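Side-chain contacts in uncharacterized protein (PDB 4OBI), which is of unknown function but binds a zinc ion in a NusG domain II family domain and is probably anchored in the membrane by a transmembrane helix: residues Thr36-Ala41 with Tyr46-Val51; Ile56-Ala61 with Leu66-Arg71; Thr80-Leu85 with Leu89-Glu94. One frame throughout, in Å; residues are numbered along the deposited sequence.

Contact 1 of 3, residues Thr36-Ala41 with Tyr46-Val51; sequences TYKYEA and YNLIEV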
loop_
_atom_site.group_PDB
_atom_site.type_symbol
_atom_site.label_atom_id
_atom_site.label_comp_id
_atom_site.label_asym_id
_atom_site.label_seq_id
_atom_site.Cartn_x
_atom_site.Cartn_y
_atom_site.Cartn_z
ATOM N N THR A 36 -8.587 -6.169 -3.252
ATOM C CA THR A 36 -7.200 -6.471 -2.933
ATOM C C THR A 36 -6.361 -6.460 -4.198
ATOM O O THR A 36 -6.859 -6.748 -5.297
ATOM C CB THR A 36 -7.034 -7.836 -2.217
ATOM O OG1 THR A 36 -7.604 -8.894 -3.009
ATOM C CG2 THR A 36 -7.721 -7.803 -0.858
ATOM N N TYR A 37 -5.094 -6.112 -4.024
ATOM C CA TYR A 37 -4.097 -6.154 -5.087
ATOM C C TYR A 37 -2.839 -6.823 -4.530
ATOM O O TYR A 37 -2.257 -6.358 -3.555
ATOM C CB TYR A 37 -3.762 -4.733 -5.561
ATOM C CG TYR A 37 -2.608 -4.685 -6.540
ATOM C CD1 TYR A 37 -1.292 -4.596 -6.095
ATOM C CD2 TYR A 37 -2.839 -4.728 -7.909
ATOM C CE1 TYR A 37 -0.228 -4.560 -6.990
ATOM C CE2 TYR A 37 -1.789 -4.690 -8.811
ATOM C CZ TYR A 37 -0.486 -4.604 -8.349
ATOM O OH TYR A 37 0.544 -4.571 -9.259
ATOM N N LYS A 38 -2.421 -7.914 -5.160
ATOM C CA LYS A 38 -1.273 -8.665 -4.683
ATOM C C LYS A 38 0.003 -8.274 -5.427
ATOM O O LYS A 38 0.094 -8.424 -6.649
ATOM C CB LYS A 38 -1.511 -10.160 -4.846
ATOM C CG LYS A 38 -0.369 -11.016 -4.321
ATOM C CD LYS A 38 -0.749 -12.484 -4.244
ATOM C CE LYS A 38 -0.916 -13.095 -5.624
ATOM N NZ LYS A 38 -1.646 -14.388 -5.577
ATOM N N TYR A 39 0.985 -7.784 -4.681
ATOM C CA TYR A 39 2.352 -7.713 -5.180
ATOM C C TYR A 39 3.031 -9.022 -4.812
ATOM O O TYR A 39 3.110 -9.361 -3.633
ATOM C CB TYR A 39 3.138 -6.554 -4.564
ATOM C CG TYR A 39 4.627 -6.730 -4.764
ATOM C CD1 TYR A 39 5.198 -6.558 -6.018
ATOM C CD2 TYR A 39 5.452 -7.128 -3.714
ATOM C CE1 TYR A 39 6.554 -6.750 -6.222
ATOM C CE2 TYR A 39 6.814 -7.318 -3.906
ATOM C CZ TYR A 39 7.358 -7.135 -5.166
ATOM O OH TYR A 39 8.709 -7.321 -5.378
ATOM N N GLU A 40 3.519 -9.754 -5.804
ATOM C CA GLU A 40 4.295 -10.959 -5.535
ATOM C C GLU A 40 5.498 -11.042 -6.477
ATOM O O GLU A 40 5.340 -11.083 -7.695
ATOM C CB GLU A 40 3.424 -12.217 -5.647
ATOM C CG GLU A 40 4.144 -13.483 -5.193
ATOM C CD GLU A 40 3.254 -14.718 -5.152
ATOM O OE1 GLU A 40 2.022 -14.588 -5.243
ATOM O OE2 GLU A 40 3.797 -15.834 -5.023
ATOM N N ALA A 41 6.695 -11.062 -5.900
ATOM C CA ALA A 41 7.932 -11.184 -6.679
ATOM C C ALA A 41 8.167 -12.624 -7.095
ATOM O O ALA A 41 7.596 -13.546 -6.514
ATOM C CB ALA A 41 9.117 -10.676 -5.872
ATOM N N TYR A 46 5.931 -11.386 -0.977
ATOM C CA TYR A 46 4.657 -10.794 -1.341
ATOM C C TYR A 46 4.093 -9.882 -0.266
ATOM O O TYR A 46 4.431 -9.992 0.917
ATOM C CB TYR A 46 3.632 -11.873 -1.708
ATOM C CG TYR A 46 2.922 -12.508 -0.539
ATOM C CD1 TYR A 46 3.489 -13.576 0.132
ATOM C CD2 TYR A 46 1.679 -12.053 -0.118
ATOM C CE1 TYR A 46 2.844 -14.174 1.205
ATOM C CE2 TYR A 46 1.025 -12.635 0.957
ATOM C CZ TYR A 46 1.615 -13.694 1.620
ATOM O OH TYR A 46 0.977 -14.295 2.691
ATOM N N ASN A 47 3.250 -8.961 -0.723
ATOM C CA ASN A 47 2.488 -8.067 0.119
ATOM C C ASN A 47 1.138 -7.918 -0.532
ATOM O O ASN A 47 1.051 -7.642 -1.736
ATOM C CB ASN A 47 3.127 -6.692 0.205
ATOM C CG ASN A 47 4.549 -6.745 0.689
ATOM O OD1 ASN A 47 5.446 -7.115 -0.055
ATOM N ND2 ASN A 47 4.764 -6.365 1.937
ATOM N N LEU A 48 0.091 -8.115 0.253
ATOM C CA LEU A 48 -1.266 -7.998 -0.247
ATOM C C LEU A 48 -1.843 -6.651 0.161
ATOM O O LEU A 48 -2.037 -6.384 1.345
ATOM C CB LEU A 48 -2.126 -9.141 0.283
ATOM C CG LEU A 48 -3.545 -9.198 -0.271
ATOM C CD1 LEU A 48 -3.531 -9.477 -1.768
ATOM C CD2 LEU A 48 -4.339 -10.259 0.471
ATOM N N ILE A 49 -2.110 -5.809 -0.833
ATOM C CA ILE A 49 -2.674 -4.485 -0.606
ATOM C C ILE A 49 -4.202 -4.606 -0.570
ATOM O O ILE A 49 -4.807 -5.352 -1.358
ATOM C CB ILE A 49 -2.212 -3.475 -1.692
ATOM C CG1 ILE A 49 -0.749 -3.045 -1.476
ATOM C CG2 ILE A 49 -3.075 -2.228 -1.696
ATOM C CD1 ILE A 49 0.274 -4.147 -1.530
ATOM N N GLU A 50 -4.822 -3.887 0.361
ATOM C CA GLU A 50 -6.275 -3.818 0.440
ATOM C C GLU A 50 -6.698 -2.361 0.405
ATOM O O GLU A 50 -6.261 -1.569 1.229
ATOM C CB GLU A 50 -6.770 -4.465 1.724
ATOM C CG GLU A 50 -8.284 -4.606 1.800
ATOM C CD GLU A 50 -8.752 -5.152 3.131
ATOM O OE1 GLU A 50 -7.907 -5.420 4.003
ATOM O OE2 GLU A 50 -9.975 -5.310 3.315
ATOM N N VAL A 51 -7.543 -2.020 -0.560
ATOM C CA VAL A 51 -8.145 -0.707 -0.629
ATOM C C VAL A 51 -9.601 -0.839 -0.189
ATOM O O VAL A 51 -10.316 -1.714 -0.655
ATOM C CB VAL A 51 -8.080 -0.124 -2.050
ATOM C CG1 VAL A 51 -8.825 1.206 -2.111
ATOM C CG2 VAL A 51 -6.630 0.024 -2.497
#
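Tyr37 and Ile49 form a hydrogen-bonded pair between two antiparallel strands, the N-H of Tyr37 donating to O of Ile49 (N to O 2.8 Å) and N of Ile49 returning a bond to O of Tyr37. One hydrogen-bonded pair further on, Tyr39 and Asn47 repeat the exchange. Thr36 with Glu50, Lys38 with Leu48 and Glu40 with Tyr46 are the non-hydrogen-bonded pairs, and the strand directions differ by 160°. Two CA-H...O contacts, Thr36 CA to Ile49 O and Tyr46 CA to Tyr39 O, supplement the backbone bonds. The result is a beta hairpin, 34-40 turning into 46-52, whose first strand is an outer strand of the three-stranded sheet; strand 55-61 continues that sheet beyond 46-52. On the face carrying Tyr37, Tyr39, Asn47 and Ile49, the Tyr39 ring and the Asn47 amide lie side by side and point the same way, their planes 31° apart. Asn47 OD1 sits at the ring edge, near its plane, 3.7 Å from Tyr39 CD2. Both ends of this buried amide are held elsewhere: OD1 bonds to His87 and ND2 to the zinc ligand Asp68, so Asn47 is a second-shell residue whose amide orientation is fixed from two directions. On the other face, Leu48 has CG anti to its backbone N (chi1 -175°), which carries CD1 across to Lys38 CB at 3.7 Å and to Thr36 CB at 3.9 Å. Glu40 CG reaches Tyr46 CB at 3.9 Å, while the Tyr46 ring leads away toward strand 55-61, where OH bonds to Glu60. Thr36 CG2 brushes Glu50 CG; the buried Glu50 carboxylate beyond it is gripped by Arg57 and His34.

Contact 2 of 3, residues Ile56-Ala61 with Leu66-Arg71; sequences IRVKEA and LVDVRR. With ZN (zinc ion), chain C.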
loop_
_atom_site.group_PDB
_atom_site.type_symbol
_atom_site.label_atom_id
_atom_site.label_comp_id
_atom_site.label_asym_id
_atom_site.label_seq_id
_atom_site.Cartn_x
_atom_site.Cartn_y
_atom_site.Cartn_z
ATOM N N ILE A 56 -6.303 2.595 2.713
ATOM C CA ILE A 56 -5.479 1.555 2.139
ATOM C C ILE A 56 -4.562 0.952 3.197
ATOM O O ILE A 56 -4.117 1.644 4.112
ATOM C CB ILE A 56 -4.657 2.110 0.952
ATOM C CG1 ILE A 56 -3.936 0.979 0.215
ATOM C CG2 ILE A 56 -3.683 3.187 1.405
ATOM C CD1 ILE A 56 -3.398 1.382 -1.143
ATOM N N ARG A 57 -4.302 -0.344 3.070
ATOM C CA ARG A 57 -3.351 -1.028 3.951
ATOM C C ARG A 57 -2.692 -2.193 3.249
ATOM O O ARG A 57 -3.097 -2.583 2.154
ATOM C CB ARG A 57 -4.062 -1.537 5.209
ATOM C CG ARG A 57 -5.058 -2.671 4.971
ATOM C CD ARG A 57 -5.535 -3.291 6.278
ATOM N NE ARG A 57 -6.559 -4.308 6.058
ATOM C CZ ARG A 57 -7.228 -4.928 7.030
ATOM N NH1 ARG A 57 -6.969 -4.658 8.307
ATOM N NH2 ARG A 57 -8.165 -5.824 6.726
ATOM N N VAL A 58 -1.663 -2.733 3.893
ATOM C CA VAL A 58 -1.159 -4.057 3.563
ATOM C C VAL A 58 -1.876 -5.026 4.498
ATOM O O VAL A 58 -1.724 -4.950 5.717
ATOM C CB VAL A 58 0.367 -4.157 3.725
ATOM C CG1 VAL A 58 0.836 -5.579 3.439
ATOM C CG2 VAL A 58 1.065 -3.162 2.802
ATOM N N LYS A 59 -2.697 -5.895 3.918
ATOM C CA LYS A 59 -3.518 -6.842 4.674
ATOM C C LYS A 59 -2.718 -8.049 5.161
ATOM O O LYS A 59 -2.992 -8.608 6.223
ATOM C CB LYS A 59 -4.675 -7.333 3.798
ATOM C CG LYS A 59 -5.636 -8.266 4.511
ATOM C CD LYS A 59 -6.841 -8.577 3.649
ATOM C CE LYS A 59 -7.730 -9.605 4.318
ATOM N NZ LYS A 59 -8.912 -9.894 3.468
ATOM N N GLU A 60 -1.741 -8.451 4.361
ATOM C CA GLU A 60 -1.046 -9.702 4.556
ATOM C C GLU A 60 0.305 -9.598 3.863
ATOM O O GLU A 60 0.427 -8.909 2.845
ATOM C CB GLU A 60 -1.889 -10.843 3.959
ATOM C CG GLU A 60 -1.330 -12.242 4.145
ATOM C CD GLU A 60 -2.169 -13.305 3.446
ATOM O OE1 GLU A 60 -3.415 -13.216 3.490
ATOM O OE2 GLU A 60 -1.577 -14.242 2.864
ATOM N N ALA A 61 1.315 -10.269 4.414
ATOM C CA ALA A 61 2.656 -10.299 3.820
ATOM C C ALA A 61 3.476 -11.451 4.393
ATOM O O ALA A 61 3.069 -12.055 5.383
ATOM C CB ALA A 61 3.370 -8.980 4.069
ATOM N N LEU A 66 6.537 -8.319 9.556
ATOM C CA LEU A 66 5.150 -7.880 9.301
ATOM C C LEU A 66 4.868 -6.442 9.747
ATOM O O LEU A 66 3.735 -6.086 10.059
ATOM C CB LEU A 66 4.152 -8.855 9.919
ATOM C CG LEU A 66 4.233 -10.321 9.489
ATOM C CD1 LEU A 66 3.164 -11.153 10.183
ATOM C CD2 LEU A 66 4.117 -10.444 7.973
ATOM N N VAL A 67 5.894 -5.595 9.733
ATOM C CA VAL A 67 5.744 -4.218 10.237
ATOM C C VAL A 67 4.682 -3.445 9.433
ATOM O O VAL A 67 3.838 -2.734 10.005
ATOM C CB VAL A 67 7.112 -3.494 10.257
ATOM C CG1 VAL A 67 6.959 -1.977 10.263
ATOM C CG2 VAL A 67 7.899 -3.932 11.480
ATOM N N ASP A 68 4.703 -3.620 8.117
ATOM C CA ASP A 68 3.727 -2.972 7.227
ATOM C C ASP A 68 2.306 -3.458 7.491
ATOM O O ASP A 68 1.373 -2.662 7.518
ATOM C CB ASP A 68 4.108 -3.119 5.745
ATOM C CG ASP A 68 4.447 -4.540 5.355
ATOM O OD1 ASP A 68 5.256 -5.178 6.062
ATOM O OD2 ASP A 68 3.916 -5.016 4.335
ATOM N N VAL A 69 2.139 -4.759 7.713
ATOM C CA VAL A 69 0.841 -5.306 8.121
ATOM C C VAL A 69 0.378 -4.704 9.458
ATOM O O VAL A 69 -0.793 -4.317 9.617
ATOM C CB VAL A 69 0.894 -6.853 8.208
ATOM C CG1 VAL A 69 -0.396 -7.427 8.769
ATOM C CG2 VAL A 69 1.157 -7.453 6.841
ATOM N N ARG A 70 1.294 -4.620 10.419
ATOM C CA ARG A 70 0.941 -4.166 11.763
ATOM C C ARG A 70 0.605 -2.667 11.804
ATOM O O ARG A 70 -0.150 -2.232 12.666
ATOM C CB ARG A 70 2.063 -4.505 12.742
ATOM C CG ARG A 70 2.218 -6.009 12.961
ATOM C CD ARG A 70 3.650 -6.371 13.295
ATOM N NE ARG A 70 4.080 -5.710 14.522
ATOM C CZ ARG A 70 5.343 -5.594 14.913
ATOM N NH1 ARG A 70 6.334 -6.092 14.177
ATOM N NH2 ARG A 70 5.618 -4.965 16.045
ATOM N N ARG A 71 1.159 -1.906 10.860
ATOM C CA ARG A 71 0.869 -0.473 10.696
ATOM C C ARG A 71 -0.612 -0.192 10.399
ATOM O O ARG A 71 -1.154 0.809 10.860
ATOM C CB ARG A 71 1.773 0.097 9.587
ATOM C CG ARG A 71 1.485 1.535 9.159
ATOM C CD ARG A 71 2.178 2.537 10.061
ATOM N NE ARG A 71 2.076 3.888 9.512
ATOM C CZ ARG A 71 1.026 4.692 9.658
ATOM N NH1 ARG A 71 -0.054 4.297 10.340
ATOM N NH2 ARG A 71 1.057 5.910 9.122
HETATM ZN ZN ZN C . 6.969 -6.112 5.540
HETATM O O HOH W 1 -0.670 -1.485 6.276
HETATM O O HOH W 2 -2.999 -4.552 8.110
HETATM O O HOH W 3 8.053 -5.236 6.944
#
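Val58 and Ala61 meet Asp68 and Val69 where the short helix 67-71 packs against strand 55-61, an outer strand of the three-stranded sheet in this NusG domain II-like fold. The apolar part centres on Val69. Its CG2 branch lies 3.9 Å from Val58 CG1, the two side chains crossing at about a right angle, and just as near Ala61 CB; CG1 lies over the backbone at Lys59 O. Leu66, at the N-cap position, adds its CD2 beside the carbonyl of Ala61. No direct hydrogen bond links strand and helix. Two waters do the polar work: one accepts from Val58 N and donates to Asp68 O, the other donates to both Val58 O and Val69 O, so carbonyls of the helix are tied to the strand. The CA of Val69 adds a nearly straight CA-H...O contact to Val58 O. Metal binding completes the set. With CG placed between backbone N and carbonyl carbon (chi1 49°), Asp68 sends OD1 to the zinc ion at 2.0 Å, where Cys63, Cys84 and a water also bind. The other oxygen, OD2, bonds to Asn47 ND2 and rests 3.3 Å from Val58 CG1.

Contact 3 of 3, residues Thr80-Leu85 with Leu89-Glu94; sequences TPIACL and LFITVE. With ZN (zinc ion), chain C.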
loop_
_atom_site.group_PDB
_atom_site.type_symbol
_atom_site.label_atom_id
_atom_site.label_comp_id
_atom_site.label_asym_id
_atom_site.label_seq_id
_atom_site.Cartn_x
_atom_site.Cartn_y
_atom_site.Cartn_z
ATOM N N THR A 80 2.802 8.992 7.911
ATOM C CA THR A 80 4.009 8.201 7.649
ATOM C C THR A 80 3.663 7.102 6.645
ATOM O O THR A 80 2.681 6.379 6.839
ATOM C CB THR A 80 4.558 7.564 8.943
ATOM O OG1 THR A 80 4.787 8.582 9.926
ATOM C CG2 THR A 80 5.870 6.840 8.669
ATOM N N PRO A 81 4.443 6.987 5.551
ATOM C CA PRO A 81 4.165 5.956 4.537
ATOM C C PRO A 81 4.163 4.550 5.121
ATOM O O PRO A 81 4.889 4.298 6.083
ATOM C CB PRO A 81 5.336 6.105 3.559
ATOM C CG PRO A 81 5.778 7.513 3.717
ATOM C CD PRO A 81 5.563 7.861 5.156
ATOM N N ILE A 82 3.344 3.658 4.568
ATOM C CA ILE A 82 3.463 2.233 4.867
ATOM C C ILE A 82 4.742 1.760 4.206
ATOM O O ILE A 82 4.964 2.007 3.024
ATOM C CB ILE A 82 2.291 1.406 4.325
ATOM C CG1 ILE A 82 0.990 1.818 5.018
ATOM C CG2 ILE A 82 2.546 -0.074 4.534
ATOM C CD1 ILE A 82 -0.275 1.418 4.273
ATOM N N ALA A 83 5.588 1.108 4.983
ATOM C CA ALA A 83 6.856 0.637 4.472
ATOM C C ALA A 83 7.086 -0.829 4.823
ATOM O O ALA A 83 6.986 -1.227 5.994
ATOM C CB ALA A 83 7.984 1.501 5.009
ATOM N N CYS A 84 7.396 -1.620 3.796
ATOM C CA CYS A 84 7.947 -2.951 3.979
ATOM C C CYS A 84 9.389 -2.904 3.537
ATOM O O CYS A 84 9.713 -3.118 2.364
ATOM C CB CYS A 84 7.168 -3.987 3.181
ATOM S SG CYS A 84 7.765 -5.667 3.451
ATOM N N LEU A 85 10.270 -2.597 4.474
ATOM C CA LEU A 85 11.671 -2.447 4.133
ATOM C C LEU A 85 12.325 -3.734 3.576
ATOM O O LEU A 85 13.089 -3.649 2.618
ATOM C CB LEU A 85 12.462 -1.870 5.310
ATOM C CG LEU A 85 12.004 -0.490 5.798
ATOM C CD1 LEU A 85 12.843 -0.064 6.996
ATOM C CD2 LEU A 85 12.059 0.541 4.681
ATOM N N LEU A 89 9.301 -1.984 -0.440
ATOM C CA LEU A 89 7.964 -1.605 -0.875
ATOM C C LEU A 89 7.408 -0.492 0.015
ATOM O O LEU A 89 7.548 -0.546 1.241
ATOM C CB LEU A 89 7.046 -2.819 -0.832
ATOM C CG LEU A 89 5.545 -2.613 -1.116
ATOM C CD1 LEU A 89 4.967 -3.866 -1.759
ATOM C CD2 LEU A 89 4.720 -2.236 0.111
ATOM N N PHE A 90 6.763 0.500 -0.606
ATOM C CA PHE A 90 6.262 1.681 0.093
ATOM C C PHE A 90 4.898 2.078 -0.459
ATOM O O PHE A 90 4.656 1.970 -1.660
ATOM C CB PHE A 90 7.235 2.859 -0.066
ATOM C CG PHE A 90 8.600 2.578 0.479
ATOM C CD1 PHE A 90 9.553 1.955 -0.306
ATOM C CD2 PHE A 90 8.916 2.895 1.794
ATOM C CE1 PHE A 90 10.799 1.657 0.206
ATOM C CE2 PHE A 90 10.163 2.601 2.310
ATOM C CZ PHE A 90 11.110 1.988 1.508
ATOM N N ILE A 91 4.011 2.503 0.427
ATOM C CA ILE A 91 2.741 3.083 0.026
ATOM C C ILE A 91 2.611 4.446 0.685
ATOM O O ILE A 91 2.655 4.550 1.911
ATOM C CB ILE A 91 1.540 2.231 0.457
ATOM C CG1 ILE A 91 1.619 0.824 -0.148
ATOM C CG2 ILE A 91 0.242 2.931 0.069
ATOM C CD1 ILE A 91 0.637 -0.147 0.471
ATOM N N THR A 92 2.475 5.481 -0.142
ATOM C CA THR A 92 2.252 6.833 0.369
ATOM C C THR A 92 0.958 7.384 -0.204
ATOM O O THR A 92 0.523 7.004 -1.291
ATOM C CB THR A 92 3.435 7.788 0.071
ATOM O OG1 THR A 92 3.326 8.966 0.880
ATOM C CG2 THR A 92 3.478 8.198 -1.391
ATOM N N VAL A 93 0.312 8.255 0.560
ATOM C CA VAL A 93 -0.893 8.930 0.104
ATOM C C VAL A 93 -0.501 10.354 -0.295
ATOM O O VAL A 93 0.368 10.972 0.338
ATOM C CB VAL A 93 -1.981 8.943 1.207
ATOM C CG1 VAL A 93 -3.144 9.847 0.823
ATOM C CG2 VAL A 93 -2.468 7.530 1.476
ATOM N N GLU A 94 -1.116 10.859 -1.360
ATOM C CA GLU A 94 -0.822 12.208 -1.851
ATOM C C GLU A 94 -2.057 12.823 -2.502
ATOM O O GLU A 94 -2.987 12.110 -2.856
ATOM C CB GLU A 94 0.357 12.176 -2.833
ATOM C CG GLU A 94 0.077 11.425 -4.129
ATOM C CD GLU A 94 1.300 11.291 -5.034
ATOM O OE1 GLU A 94 2.458 11.405 -4.559
ATOM O OE2 GLU A 94 1.092 11.059 -6.245
HETATM ZN ZN ZN C . 6.969 -6.112 5.540
HETATM O O HOH W 3 8.053 -5.236 6.944
#
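Ala83 and Leu85 meet the Phe90 ring from the same side, Ala83 along the CD2-CE2 bond and Leu85 at CZ. Ala83 CB lies 3.6 Å from both CD2 and CE2 of Phe90, and Leu85 CD2 comes in at the same distance from Phe90 CZ, the Leu85 side chain crossing the ring obliquely; both methyls approach the ring at a slant. Phe90 CG stands anti to its carbonyl carbon (chi1 -60°), which swings the ring over toward strand 82-84. On the opposite face of the sheet, Ile82 packs on Ile91 with their CB atoms 4.0 Å apart, and Cys84 on Leu89, CB to CB at 4.2 Å. Four backbone bonds set this register: Ile82 with Ile91 and Cys84 with Leu89 each exchange two, the most nearly linear running from Leu89 N to Cys84 O (3.1 Å, 175° at the hydrogen). They make a beta hairpin of 82-84 and 89-95, with strand 82-84 at the edge of the four-stranded antiparallel sheet. The hairpin also presents a metal ligand. Cys84 SG, anti to the backbone N (chi1 -177°), binds the zinc ion at 2.3 Å, and a water completes the site with Cys63 and Asp68. Both backbone N and O of Cys84 are bonded to Leu89, which probably steadies the residue that carries the sulfur. Farther out, Asn47 packs against both Cys84 and Leu89. Strand 12-18 continues the sheet beyond 89-95, with Val18 touching Leu89 and Leu16 touching Ile91. From the other sheet, Ile56 and Val58 lie against Ile91, and Val58 also meets Ile82, so the face bearing Ile82, Leu89 and Ile91 is buried between the two sheets.

Overall arrangement
The three contacts follow one another along the chain without overlap. Contacts 1 and 2 lie about 10 Å apart between centres and share the three-stranded sheet, where strands 46-52 and 55-61 are neighbours. Contact 3 belongs to the four-stranded sheet, about 13 Å from contact 1 and 10 Å from contact 2. The sheets meet through Ile49 against Ile91 and Tyr39 against Leu89, while Arg71 of contact 2 bonds to the backbone of Thr80. Contacts 2 and 3 each supply a zinc ligand and share the metal's water; Asn47 of contact 1 bonds to Asp68 and packs against Cys84. With Cys63, which follows strand 55-61, the zinc ion thus ties helix 67-71 to the 82-84/89-95 hairpin.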